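Local coordinates for plasmid pRiA4b Orf3-like domain-containing protein (Methanosarcina mazei, PDB 2I1S) that is of unknown function but belongs to the plasmid pRiA4b ORF-3-like family, at residues A[92-104]-A[111-123]. Residues are numbered along the deposited sequence; the frame is centred on the assembly and turned at random.
Sequences DYFTLENKEALYT and WQVKVRLEKILPR
Glu100 OE2 is gripped by two N-H groups of Arg116: NE at 3.0 Å, with a nearly straight bond of 166°, and NH2, whose longer bond to the same oxygen is weak. This salt bridge spans a non-hydrogen-bonded pair of an antiparallel beta hairpin of strands 100-105 and 111-122. The carboxylate oxygen lies in the guanidinium plane, at its edge, yet the arginine approaches from above the carboxylate plane, the two planes standing 61° apart. Shortening Glu100 to an alanine removes the carboxylate, which would probably leave the Arg116 guanidinium without this counter-charge and freer to turn. Paired N-H···O bonds link Ala101 with Val115 and Tyr103 with Val113; beyond them, Leu117 N reaches Lys99 O at 2.7 Å. On the sheet face carrying Ala101, Tyr103, Val113 and Val115, which helix 34-44 covers, Val113 CG2 meets the Tyr103 ring edge at CD2 (3.8 Å). With CG anti to the backbone N (chi1 174°), the tyrosine lies alongside the valine, pointing the same way, and its OH hydrogen-bonds His38 ND1 and Gln42 NE2 of helix 34-44. Phe94, ahead of the strand, sets CZ 3.9 Å from Val115 CG1 and CD2 against Leu117 CB, its side chain crossing Val115 at about a right angle. At the other end, on the opposite face, one water bridges Thr104 OG1 (2.7 Å) and Gln112 NE2, accepting from the amide at 3.1 Å.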
ATOM      1  N   ASP A  92       1.047  -1.569 -18.889  1.00 43.02           N
ATOM      2  CA  ASP A  92       1.926  -2.549 -19.514  1.00 43.30           C
ATOM      3  C   ASP A  92       1.997  -3.867 -18.733  1.00 43.17           C
ATOM      4  O   ASP A  92       2.440  -4.886 -19.280  1.00 42.97           O
ATOM      5  CB  ASP A  92       3.319  -1.955 -19.668  1.00 43.79           C
ATOM      6  CG  ASP A  92       3.393  -0.932 -20.807  1.00 45.77           C
ATOM      7  OD1 ASP A  92       2.710  -1.128 -21.848  1.00 44.77           O
ATOM      8  OD2 ASP A  92       4.135   0.070 -20.647  1.00 48.09           O
ATOM      9  N   TYR A  93       1.548  -3.843 -17.473  1.00 42.81           N
ATOM     10  CA  TYR A  93       1.650  -4.994 -16.567  1.00 42.92           C
ATOM     11  C   TYR A  93       0.325  -5.587 -16.084  1.00 43.58           C
ATOM     12  O   TYR A  93       0.122  -6.804 -16.163  1.00 44.05           O
ATOM     13  CB  TYR A  93       2.489  -4.638 -15.347  1.00 42.56           C
ATOM     14  CG  TYR A  93       3.974  -4.638 -15.600  1.00 41.49           C
ATOM     15  CD1 TYR A  93       4.723  -5.784 -15.404  1.00 39.75           C
ATOM     16  CD2 TYR A  93       4.628  -3.480 -16.001  1.00 42.24           C
ATOM     17  CE1 TYR A  93       6.080  -5.792 -15.623  1.00 40.79           C
ATOM     18  CE2 TYR A  93       5.990  -3.473 -16.230  1.00 43.14           C
ATOM     19  CZ  TYR A  93       6.718  -4.635 -16.047  1.00 41.58           C
ATOM     20  OH  TYR A  93       8.082  -4.643 -16.266  1.00 40.32           O
ATOM     21  N   PHE A  94      -0.552  -4.739 -15.552  1.00 44.05           N
ATOM     22  CA  PHE A  94      -1.837  -5.190 -15.028  1.00 44.26           C
ATOM     23  C   PHE A  94      -2.830  -5.460 -16.151  1.00 44.32           C
ATOM     24  O   PHE A  94      -3.099  -4.605 -17.000  1.00 44.74           O
ATOM     25  CB  PHE A  94      -2.446  -4.167 -14.054  1.00 44.51           C
ATOM     26  CG  PHE A  94      -1.742  -4.078 -12.715  1.00 44.65           C
ATOM     27  CD1 PHE A  94      -0.720  -3.148 -12.512  1.00 44.41           C
ATOM     28  CD2 PHE A  94      -2.152  -4.879 -11.639  1.00 45.09           C
ATOM     29  CE1 PHE A  94      -0.067  -3.051 -11.276  1.00 45.21           C
ATOM     30  CE2 PHE A  94      -1.526  -4.789 -10.406  1.00 45.56           C
ATOM     31  CZ  PHE A  94      -0.472  -3.862 -10.218  1.00 44.80           C
ATOM     32  N   THR A  95      -3.368  -6.670 -16.151  1.00 44.33           N
ATOM     33  CA  THR A  95      -4.498  -7.013 -16.987  1.00 44.41           C
ATOM     34  C   THR A  95      -5.403  -7.874 -16.111  1.00 44.78           C
ATOM     35  O   THR A  95      -5.088  -8.123 -14.935  1.00 44.49           O
ATOM     36  CB  THR A  95      -4.067  -7.794 -18.263  1.00 44.55           C
ATOM     37  OG1 THR A  95      -4.077  -9.206 -18.008  1.00 43.86           O
ATOM     38  CG2 THR A  95      -2.664  -7.352 -18.739  1.00 44.36           C
ATOM     39  N   LEU A  96      -6.516  -8.327 -16.677  1.00 44.78           N
ATOM     40  CA  LEU A  96      -7.437  -9.188 -15.957  1.00 45.24           C
ATOM     41  C   LEU A  96      -6.921 -10.639 -15.772  1.00 45.73           C
ATOM     42  O   LEU A  96      -7.317 -11.306 -14.819  1.00 46.10           O
ATOM     43  CB  LEU A  96      -8.848  -9.136 -16.584  1.00 45.47           C
ATOM     44  CG  LEU A  96      -9.557  -7.773 -16.738  1.00 45.23           C
ATOM     45  CD1 LEU A  96     -10.815  -7.906 -17.605  1.00 44.93           C
ATOM     46  CD2 LEU A  96      -9.899  -7.096 -15.391  1.00 43.69           C
ATOM     47  N   GLU A  97      -6.046 -11.142 -16.647  1.00 46.07           N
ATOM     48  CA  GLU A  97      -5.310 -12.371 -16.281  1.00 46.85           C
ATOM     49  C   GLU A  97      -3.848 -12.144 -15.829  1.00 46.49           C
ATOM     50  O   GLU A  97      -3.011 -13.046 -15.945  1.00 47.12           O
ATOM     51  CB  GLU A  97      -5.404 -13.494 -17.329  1.00 47.66           C
ATOM     52  CG  GLU A  97      -4.864 -13.157 -18.695  1.00 50.56           C
ATOM     53  CD  GLU A  97      -5.959 -12.769 -19.656  1.00 53.79           C
ATOM     54  OE1 GLU A  97      -6.723 -11.818 -19.358  1.00 55.01           O
ATOM     55  OE2 GLU A  97      -6.054 -13.420 -20.715  1.00 55.21           O
ATOM     56  N   ASN A  98      -3.552 -10.950 -15.328  1.00 45.03           N
ATOM     57  CA  ASN A  98      -2.293 -10.681 -14.640  1.00 44.58           C
ATOM     58  C   ASN A  98      -2.554  -9.550 -13.666  1.00 43.84           C
ATOM     59  O   ASN A  98      -2.163  -8.402 -13.906  1.00 44.64           O
ATOM     60  CB  ASN A  98      -1.156 -10.320 -15.615  1.00 44.35           C
ATOM     61  CG  ASN A  98       0.224 -10.442 -14.966  1.00 44.10           C
ATOM     62  OD1 ASN A  98       0.530 -11.475 -14.374  1.00 45.35           O
ATOM     63  ND2 ASN A  98       1.053  -9.389 -15.060  1.00 42.46           N
ATOM     64  N   LYS A  99      -3.221  -9.879 -12.567  1.00 43.22           N
ATOM     65  CA  LYS A  99      -3.894  -8.868 -11.744  1.00 43.24           C
ATOM     66  C   LYS A  99      -3.179  -8.426 -10.462  1.00 42.91           C
ATOM     67  O   LYS A  99      -3.582  -7.413  -9.860  1.00 42.93           O
ATOM     68  CB  LYS A  99      -5.360  -9.236 -11.468  1.00 42.92           C
ATOM     69  CG  LYS A  99      -5.629 -10.635 -10.964  1.00 44.50           C
ATOM     70  CD  LYS A  99      -7.127 -10.849 -10.775  1.00 44.42           C
ATOM     71  CE  LYS A  99      -7.948 -10.255 -11.934  1.00 46.72           C
ATOM     72  NZ  LYS A  99      -9.453 -10.290 -11.716  1.00 44.58           N
ATOM     73  N   GLU A 100      -2.092  -9.126 -10.100  1.00 41.78           N
ATOM     74  CA  GLU A 100      -1.430  -8.927  -8.812  1.00 41.30           C
ATOM     75  C   GLU A 100       0.057  -8.490  -8.862  1.00 39.71           C
ATOM     76  O   GLU A 100       0.814  -8.946  -9.713  1.00 39.35           O
ATOM     77  CB  GLU A 100      -1.615 -10.177  -7.944  1.00 41.67           C
ATOM     78  CG  GLU A 100      -1.676  -9.876  -6.439  1.00 47.34           C
ATOM     79  CD  GLU A 100      -2.265 -11.030  -5.652  1.00 52.97           C
ATOM     80  OE1 GLU A 100      -1.690 -12.141  -5.730  1.00 54.48           O
ATOM     81  OE2 GLU A 100      -3.295 -10.828  -4.951  1.00 55.98           O
ATOM     82  N   ALA A 101       0.441  -7.595  -7.947  1.00 38.04           N
ATOM     83  CA  ALA A 101       1.836  -7.181  -7.727  1.00 36.70           C
ATOM     84  C   ALA A 101       2.144  -7.321  -6.257  1.00 36.09           C
ATOM     85  O   ALA A 101       1.241  -7.300  -5.424  1.00 36.30           O
ATOM     86  CB  ALA A 101       2.026  -5.724  -8.106  1.00 36.27           C
ATOM     87  N   LEU A 102       3.419  -7.466  -5.933  1.00 35.12           N
ATOM     88  CA  LEU A 102       3.877  -7.287  -4.559  1.00 34.51           C
ATOM     89  C   LEU A 102       4.715  -5.997  -4.390  1.00 33.28           C
ATOM     90  O   LEU A 102       5.698  -5.782  -5.101  1.00 33.61           O
ATOM     91  CB  LEU A 102       4.648  -8.507  -4.084  1.00 33.89           C
ATOM     92  CG  LEU A 102       5.082  -8.434  -2.609  1.00 35.74           C
ATOM     93  CD1 LEU A 102       3.904  -8.564  -1.615  1.00 33.27           C
ATOM     94  CD2 LEU A 102       6.179  -9.504  -2.366  1.00 34.70           C
ATOM     95  N   TYR A 103       4.325  -5.172  -3.435  1.00 32.10           N
ATOM     96  CA  TYR A 103       5.039  -3.937  -3.086  1.00 31.52           C
ATOM     97  C   TYR A 103       5.696  -4.101  -1.728  1.00 31.41           C
ATOM     98  O   TYR A 103       5.017  -4.367  -0.748  1.00 31.86           O
ATOM     99  CB  TYR A 103       4.038  -2.780  -3.027  1.00 30.47           C
ATOM    100  CG  TYR A 103       4.535  -1.432  -2.550  1.00 30.08           C
ATOM    101  CD1 TYR A 103       5.211  -0.565  -3.405  1.00 32.06           C
ATOM    102  CD2 TYR A 103       4.265  -0.983  -1.265  1.00 31.80           C
ATOM    103  CE1 TYR A 103       5.632   0.711  -2.982  1.00 31.69           C
ATOM    104  CE2 TYR A 103       4.678   0.298  -0.828  1.00 30.96           C
ATOM    105  CZ  TYR A 103       5.354   1.146  -1.689  1.00 32.54           C
ATOM    106  OH  TYR A 103       5.724   2.442  -1.272  1.00 30.03           O
ATOM    107  N   THR A 104       7.005  -3.927  -1.678  1.00 31.77           N
ATOM    108  CA  THR A 104       7.749  -3.888  -0.430  1.00 32.39           C
ATOM    109  C   THR A 104       8.217  -2.440  -0.145  1.00 32.65           C
ATOM    110  O   THR A 104       8.740  -1.743  -1.020  1.00 32.47           O
ATOM    111  CB  THR A 104       8.955  -4.886  -0.475  1.00 32.67           C
ATOM    112  OG1 THR A 104       8.473  -6.201  -0.797  1.00 33.02           O
ATOM    113  CG2 THR A 104       9.725  -4.938   0.873  1.00 32.49           C
ATOM    114  N   TRP A 111       7.688  -4.152   5.163  1.00 37.44           N
ATOM    115  CA  TRP A 111       6.251  -4.057   4.923  1.00 37.35           C
ATOM    116  C   TRP A 111       5.962  -4.492   3.519  1.00 37.15           C
ATOM    117  O   TRP A 111       6.627  -4.042   2.571  1.00 37.20           O
ATOM    118  CB  TRP A 111       5.741  -2.610   5.101  1.00 36.07           C
ATOM    119  CG  TRP A 111       6.034  -1.994   6.468  1.00 34.23           C
ATOM    120  CD1 TRP A 111       6.775  -0.881   6.706  1.00 32.06           C
ATOM    121  CD2 TRP A 111       5.562  -2.452   7.753  1.00 32.69           C
ATOM    122  NE1 TRP A 111       6.826  -0.624   8.057  1.00 32.39           N
ATOM    123  CE2 TRP A 111       6.081  -1.560   8.724  1.00 33.02           C
ATOM    124  CE3 TRP A 111       4.761  -3.533   8.177  1.00 31.75           C
ATOM    125  CZ2 TRP A 111       5.821  -1.707  10.111  1.00 34.32           C
ATOM    126  CZ3 TRP A 111       4.506  -3.696   9.544  1.00 31.64           C
ATOM    127  CH2 TRP A 111       5.027  -2.768  10.504  1.00 33.66           C
ATOM    128  N   GLN A 112       4.928  -5.315   3.379  1.00 37.76           N
ATOM    129  CA  GLN A 112       4.509  -5.803   2.062  1.00 36.56           C
ATOM    130  C   GLN A 112       3.063  -5.538   1.834  1.00 36.66           C
ATOM    131  O   GLN A 112       2.204  -5.903   2.647  1.00 38.75           O
ATOM    132  CB  GLN A 112       4.803  -7.283   1.925  1.00 36.93           C
ATOM    133  CG  GLN A 112       6.312  -7.597   1.897  1.00 37.76           C
ATOM    134  CD  GLN A 112       6.578  -9.066   1.903  1.00 41.78           C
ATOM    135  OE1 GLN A 112       5.983  -9.808   2.670  1.00 45.17           O
ATOM    136  NE2 GLN A 112       7.474  -9.506   1.045  1.00 44.90           N
ATOM    137  N   VAL A 113       2.784  -4.896   0.717  1.00 35.45           N
ATOM    138  CA  VAL A 113       1.428  -4.612   0.331  1.00 33.81           C
ATOM    139  C   VAL A 113       1.105  -5.444  -0.913  1.00 34.20           C
ATOM    140  O   VAL A 113       1.845  -5.374  -1.885  1.00 33.44           O
ATOM    141  CB  VAL A 113       1.244  -3.123   0.035  1.00 33.57           C
ATOM    142  CG1 VAL A 113      -0.223  -2.846  -0.432  1.00 32.51           C
ATOM    143  CG2 VAL A 113       1.660  -2.269   1.249  1.00 29.84           C
ATOM    144  N   LYS A 114       0.037  -6.248  -0.855  1.00 34.07           N
ATOM    145  CA  LYS A 114      -0.487  -6.944  -2.039  1.00 35.11           C
ATOM    146  C   LYS A 114      -1.306  -5.967  -2.841  1.00 34.32           C
ATOM    147  O   LYS A 114      -2.145  -5.219  -2.298  1.00 34.11           O
ATOM    148  CB  LYS A 114      -1.383  -8.124  -1.675  1.00 34.94           C
ATOM    149  CG  LYS A 114      -0.729  -9.352  -1.122  1.00 36.30           C
ATOM    150  CD  LYS A 114      -1.864 -10.364  -0.738  1.00 39.01           C
ATOM    151  CE  LYS A 114      -1.441 -11.865  -0.806  1.00 44.61           C
ATOM    152  NZ  LYS A 114      -0.927 -12.362   0.510  1.00 47.62           N
ATOM    153  N   VAL A 115      -1.063  -5.938  -4.134  1.00 34.44           N
ATOM    154  CA  VAL A 115      -1.822  -5.025  -5.010  1.00 35.24           C
ATOM    155  C   VAL A 115      -2.572  -5.934  -5.975  1.00 35.47           C
ATOM    156  O   VAL A 115      -1.973  -6.745  -6.684  1.00 36.59           O
ATOM    157  CB  VAL A 115      -0.914  -4.004  -5.773  1.00 35.16           C
ATOM    158  CG1 VAL A 115      -1.759  -3.047  -6.590  1.00 35.73           C
ATOM    159  CG2 VAL A 115       0.026  -3.239  -4.807  1.00 33.51           C
ATOM    160  N   ARG A 116      -3.888  -5.855  -5.940  1.00 35.76           N
ATOM    161  CA  ARG A 116      -4.712  -6.673  -6.798  1.00 36.06           C
ATOM    162  C   ARG A 116      -5.634  -5.770  -7.621  1.00 35.44           C
ATOM    163  O   ARG A 116      -6.372  -4.978  -7.065  1.00 35.29           O
ATOM    164  CB  ARG A 116      -5.492  -7.679  -5.943  1.00 36.54           C
ATOM    165  CG  ARG A 116      -6.705  -8.284  -6.631  1.00 38.79           C
ATOM    166  CD  ARG A 116      -6.366  -9.597  -7.333  1.00 41.29           C
ATOM    167  NE  ARG A 116      -5.951 -10.630  -6.379  1.00 42.78           N
ATOM    168  CZ  ARG A 116      -6.699 -11.676  -6.017  1.00 45.34           C
ATOM    169  NH1 ARG A 116      -7.925 -11.864  -6.523  1.00 43.22           N
ATOM    170  NH2 ARG A 116      -6.204 -12.547  -5.143  1.00 45.72           N
ATOM    171  N   LEU A 117      -5.528  -5.866  -8.942  1.00 35.79           N
ATOM    172  CA  LEU A 117      -6.536  -5.317  -9.871  1.00 36.52           C
ATOM    173  C   LEU A 117      -7.867  -6.080  -9.795  1.00 37.03           C
ATOM    174  O   LEU A 117      -7.917  -7.279 -10.065  1.00 36.89           O
ATOM    175  CB  LEU A 117      -6.005  -5.352 -11.314  1.00 36.34           C
ATOM    176  CG  LEU A 117      -6.823  -4.711 -12.441  1.00 35.79           C
ATOM    177  CD1 LEU A 117      -6.881  -3.174 -12.338  1.00 32.18           C
ATOM    178  CD2 LEU A 117      -6.264  -5.155 -13.788  1.00 35.48           C
ATOM    179  N   GLU A 118      -8.945  -5.393  -9.417  1.00 38.17           N
ATOM    180  CA  GLU A 118     -10.260  -6.035  -9.414  1.00 39.15           C
ATOM    181  C   GLU A 118     -11.082  -5.694 -10.649  1.00 40.07           C
ATOM    182  O   GLU A 118     -11.767  -6.561 -11.185  1.00 39.54           O
ATOM    183  CB  GLU A 118     -11.045  -5.704  -8.147  1.00 39.03           C
ATOM    184  CG  GLU A 118     -10.511  -6.399  -6.891  1.00 39.89           C
ATOM    185  CD  GLU A 118     -11.205  -5.950  -5.605  1.00 39.47           C
ATOM    186  OE1 GLU A 118     -11.660  -4.776  -5.531  1.00 40.69           O
ATOM    187  OE2 GLU A 118     -11.287  -6.774  -4.661  1.00 39.10           O
ATOM    188  N   LYS A 119     -11.027  -4.428 -11.084  1.00 40.77           N
ATOM    189  CA  LYS A 119     -11.850  -3.945 -12.213  1.00 41.97           C
ATOM    190  C   LYS A 119     -11.126  -2.847 -12.973  1.00 42.17           C
ATOM    191  O   LYS A 119     -10.453  -2.001 -12.371  1.00 42.39           O
ATOM    192  CB  LYS A 119     -13.168  -3.347 -11.718  1.00 42.06           C
ATOM    193  CG  LYS A 119     -14.116  -4.283 -10.992  1.00 44.39           C
ATOM    194  CD  LYS A 119     -14.722  -3.605  -9.745  1.00 48.17           C
ATOM    195  CE  LYS A 119     -15.655  -2.452 -10.120  1.00 50.76           C
ATOM    196  NZ  LYS A 119     -17.007  -2.563  -9.467  1.00 53.23           N
ATOM    197  N   ILE A 120     -11.264  -2.880 -14.291  1.00 42.44           N
ATOM    198  CA  ILE A 120     -10.865  -1.794 -15.179  1.00 42.65           C
ATOM    199  C   ILE A 120     -12.172  -1.175 -15.686  1.00 43.18           C
ATOM    200  O   ILE A 120     -12.971  -1.871 -16.308  1.00 43.53           O
ATOM    201  CB  ILE A 120     -10.040  -2.322 -16.393  1.00 42.80           C
ATOM    202  CG1 ILE A 120      -8.703  -2.944 -15.940  1.00 42.61           C
ATOM    203  CG2 ILE A 120      -9.805  -1.203 -17.424  1.00 42.57           C
ATOM    204  CD1 ILE A 120      -7.783  -3.359 -17.096  1.00 42.08           C
ATOM    205  N   LEU A 121     -12.410   0.111 -15.419  1.00 43.50           N
ATOM    206  CA  LEU A 121     -13.666   0.754 -15.833  1.00 43.43           C
ATOM    207  C   LEU A 121     -13.466   2.159 -16.426  1.00 43.81           C
ATOM    208  O   LEU A 121     -12.455   2.794 -16.123  1.00 43.03           O
ATOM    209  CB  LEU A 121     -14.651   0.768 -14.659  1.00 43.91           C
ATOM    210  CG  LEU A 121     -15.272  -0.600 -14.318  1.00 43.79           C
ATOM    211  CD1 LEU A 121     -16.167  -0.478 -13.095  1.00 44.06           C
ATOM    212  CD2 LEU A 121     -16.016  -1.265 -15.496  1.00 43.56           C
ATOM    213  N   PRO A 122     -14.404   2.639 -17.303  1.00 44.05           N
ATOM    214  CA  PRO A 122     -14.260   4.017 -17.795  1.00 44.36           C
ATOM    215  C   PRO A 122     -14.273   4.992 -16.623  1.00 44.49           C
ATOM    216  O   PRO A 122     -14.980   4.758 -15.646  1.00 44.67           O
ATOM    217  CB  PRO A 122     -15.498   4.229 -18.699  1.00 44.52           C
ATOM    218  CG  PRO A 122     -15.939   2.881 -19.087  1.00 44.55           C
ATOM    219  CD  PRO A 122     -15.585   1.980 -17.894  1.00 44.42           C
ATOM    220  N   ARG A 123     -13.471   6.052 -16.705  1.00 44.62           N
ATOM    221  CA  ARG A 123     -13.434   7.055 -15.644  1.00 44.57           C
ATOM    222  C   ARG A 123     -14.753   7.826 -15.556  1.00 45.29           C
ATOM    223  O   ARG A 123     -15.482   7.968 -16.544  1.00 45.60           O
ATOM    224  CB  ARG A 123     -12.269   8.006 -15.836  1.00 43.99           C
ATOM    225  CG  ARG A 123     -12.417   9.006 -16.971  1.00 43.94           C
ATOM    226  CD  ARG A 123     -11.814  10.331 -16.525  1.00 41.91           C
ATOM    227  NE  ARG A 123     -10.765  10.771 -17.430  1.00 39.58           N
ATOM    228  CZ  ARG A 123     -10.019  11.851 -17.237  1.00 39.06           C
ATOM    229  NH1 ARG A 123      -9.081  12.171 -18.134  1.00 38.69           N
ATOM    230  NH2 ARG A 123     -10.208  12.608 -16.158  1.00 36.37           N
TER
HETATM  231  O   HOH W   1       9.854  -8.466  -0.581  1.00 66.58           O